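Local coordinates for chloride intracellular channel exc-4 (Caenorhabditis elegans, PDB 2YV9), which may insert into membranes to form chloride channels and is required to regulate lumen size as the excretory canal grows, at residues K121-L126 against M196-H201. Numbering follows the deposited sequence.
Sequences KRIENL and MPRLHH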
loop_
_atom_site.group_PDB
_atom_site.type_symbol
_atom_site.label_atom_id
_atom_site.label_comp_id
_atom_site.label_asym_id
_atom_site.label_seq_id
_atom_site.Cartn_x
_atom_site.Cartn_y
_atom_site.Cartn_z
ATOM N N LYS A 121 8.863 16.323 -2.752
ATOM C CA LYS A 121 8.302 17.001 -3.921
ATOM C C LYS A 121 9.108 16.707 -5.193
ATOM O O LYS A 121 8.550 16.523 -6.268
ATOM C CB LYS A 121 8.249 18.525 -3.664
ATOM C CG LYS A 121 7.192 18.931 -2.640
ATOM C CD LYS A 121 7.317 20.420 -2.257
ATOM C CE LYS A 121 7.075 20.658 -0.759
ATOM N NZ LYS A 121 7.764 21.897 -0.276
ATOM N N ARG A 122 10.411 16.608 -5.069
ATOM C CA ARG A 122 11.254 16.437 -6.233
ATOM C C ARG A 122 10.999 15.037 -6.822
ATOM O O ARG A 122 10.930 14.864 -8.034
ATOM C CB ARG A 122 12.720 16.591 -5.866
ATOM C CG ARG A 122 13.103 18.033 -5.518
ATOM C CD ARG A 122 13.252 18.875 -6.777
ATOM N NE ARG A 122 13.508 20.271 -6.435
ATOM C CZ ARG A 122 12.585 21.138 -6.017
ATOM N NH1 ARG A 122 11.309 20.769 -5.887
ATOM N NH2 ARG A 122 12.939 22.389 -5.726
ATOM N N ILE A 123 10.952 14.050 -5.935
ATOM C CA ILE A 123 10.721 12.651 -6.352
ATOM C C ILE A 123 9.385 12.521 -7.063
ATOM O O ILE A 123 9.270 11.882 -8.134
ATOM C CB ILE A 123 10.796 11.685 -5.156
ATOM C CG1 ILE A 123 12.234 11.683 -4.582
ATOM C CG2 ILE A 123 10.332 10.236 -5.508
ATOM C CD1 ILE A 123 12.423 10.979 -3.190
ATOM N N GLU A 124 8.336 13.036 -6.447
ATOM C CA GLU A 124 6.975 12.926 -7.011
ATOM C C GLU A 124 6.925 13.649 -8.362
ATOM O O GLU A 124 6.366 13.139 -9.348
ATOM C CB GLU A 124 5.971 13.604 -6.101
ATOM C CG GLU A 124 4.533 13.569 -6.605
ATOM C CD GLU A 124 4.241 14.577 -7.724
ATOM O OE1 GLU A 124 4.823 15.675 -7.752
ATOM O OE2 GLU A 124 3.387 14.283 -8.588
ATOM N N ASN A 125 7.521 14.839 -8.427
ATOM C CA ASN A 125 7.371 15.650 -9.621
ATOM C C ASN A 125 8.120 14.982 -10.791
ATOM O O ASN A 125 7.653 14.967 -11.950
ATOM C CB ASN A 125 7.881 17.073 -9.392
ATOM C CG ASN A 125 7.258 18.094 -10.354
ATOM O OD1 ASN A 125 6.766 17.765 -11.414
ATOM N ND2 ASN A 125 7.285 19.356 -9.946
ATOM N N LEU A 126 9.292 14.415 -10.480
ATOM C CA LEU A 126 10.066 13.716 -11.523
ATOM C C LEU A 126 9.231 12.555 -12.089
ATOM O O LEU A 126 9.054 12.415 -13.328
ATOM C CB LEU A 126 11.349 13.174 -10.920
ATOM C CG LEU A 126 12.121 12.220 -11.824
ATOM C CD1 LEU A 126 12.608 12.930 -13.098
ATOM C CD2 LEU A 126 13.256 11.507 -10.972
ATOM N N MET A 196 16.248 6.197 -6.139
ATOM C CA MET A 196 17.227 5.474 -6.937
ATOM C C MET A 196 16.483 4.460 -7.858
ATOM O O MET A 196 16.738 4.423 -9.059
ATOM C CB MET A 196 18.292 4.806 -6.068
ATOM C CG MET A 196 19.226 5.813 -5.421
ATOM S SD MET A 196 20.361 4.935 -4.266
ATOM C CE MET A 196 21.715 6.162 -4.229
ATOM N N PRO A 197 15.526 3.709 -7.292
ATOM C CA PRO A 197 14.751 2.850 -8.282
ATOM C C PRO A 197 14.039 3.649 -9.384
ATOM O O PRO A 197 14.107 3.271 -10.533
ATOM C CB PRO A 197 13.762 2.117 -7.366
ATOM C CG PRO A 197 14.489 2.065 -5.996
ATOM C CD PRO A 197 15.154 3.433 -5.900
ATOM N N ARG A 198 13.461 4.805 -9.051
ATOM C CA ARG A 198 12.796 5.637 -10.064
ATOM C C ARG A 198 13.793 6.098 -11.151
ATOM O O ARG A 198 13.523 6.060 -12.365
ATOM C CB ARG A 198 11.986 6.737 -9.428
ATOM C CG ARG A 198 10.764 6.193 -8.669
ATOM C CD ARG A 198 10.023 7.263 -7.823
ATOM N NE ARG A 198 8.753 6.770 -7.282
ATOM C CZ ARG A 198 8.650 5.783 -6.399
ATOM N NH1 ARG A 198 9.748 5.233 -5.886
ATOM N NH2 ARG A 198 7.461 5.347 -6.014
ATOM N N LEU A 199 14.962 6.556 -10.721
ATOM C CA LEU A 199 15.971 6.959 -11.668
ATOM C C LEU A 199 16.380 5.822 -12.584
ATOM O O LEU A 199 16.516 6.023 -13.778
ATOM C CB LEU A 199 17.168 7.563 -10.952
ATOM C CG LEU A 199 17.011 8.937 -10.353
ATOM C CD1 LEU A 199 18.253 9.323 -9.464
ATOM C CD2 LEU A 199 16.842 10.064 -11.449
ATOM N N HIS A 200 16.599 4.647 -12.011
ATOM C CA HIS A 200 17.039 3.498 -12.808
ATOM C C HIS A 200 15.941 3.089 -13.779
ATOM O O HIS A 200 16.223 2.830 -14.962
ATOM C CB HIS A 200 17.330 2.323 -11.913
ATOM C CG HIS A 200 17.942 1.179 -12.644
ATOM N ND1 HIS A 200 19.132 1.267 -13.346
ATOM C CD2 HIS A 200 17.487 -0.083 -12.834
ATOM C CE1 HIS A 200 19.379 0.097 -13.916
ATOM N NE2 HIS A 200 18.400 -0.732 -13.624
ATOM N N HIS A 201 14.688 3.079 -13.324
ATOM C CA HIS A 201 13.542 2.836 -14.230
ATOM C C HIS A 201 13.570 3.850 -15.402
ATOM O O HIS A 201 13.405 3.500 -16.591
ATOM C CB HIS A 201 12.182 2.943 -13.535
ATOM C CG HIS A 201 11.832 1.768 -12.687
ATOM N ND1 HIS A 201 10.532 1.325 -12.541
ATOM C CD2 HIS A 201 12.614 0.902 -11.996
ATOM C CE1 HIS A 201 10.530 0.279 -11.729
ATOM N NE2 HIS A 201 11.780 -0.015 -11.399
#
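Ile-123 and Arg-198 meet through carbon alone: the CG2 methyl of Ile-123 lies 3.8 Å from CD of Arg-198, and the two side chains cross at about a right angle. With CG1 anti to the carbonyl carbon (chi1 -65°), that methyl is left anti to the backbone N, facing the arginine, which runs extended from CG to NE and presents its aliphatic stem; the same methyl lies obliquely to the guanidinium. A second apolar touch follows about a turn further along helix 117-140, where the leucine methyls Leu-126 CD2 and Leu-199 CD2 approach to 3.9 Å, their side chains again crossing. Leu-126 points its CB at the opposite helix, whereas Leu-199 leaves its helix more obliquely and only its branched end leans across. No hydrogen bond joins the two segments, whose contact is methyl and methylene packing; the nearest CA atoms, of Ile-123 and Arg-198, are 8.2 Å apart.

One shell out, the polar end of Arg-198 is held by its own helix and the partner helix: NH1 hydrogen-bonds to O of Glu-194, one turn earlier, and the guanidinium makes a cation-pi contact with Tyr-127. This probably limits the buried group's swing. Leu-195 and Ile-202 extend the Leu-126 packing.

The contact joins helices 117-140 and 190-210 inside the all-helical C-terminal domain of this GST-like fold. Leu-168 of helix 155-178 packs on both Leu-126 and Leu-199, and helix 219-228 adds Leu-221 and Tyr-224 against Leu-199. From the thioredoxin-like domain, helix 38-52 reaches Pro-197 and His-201, linking this core to the domain of the mixed sheet.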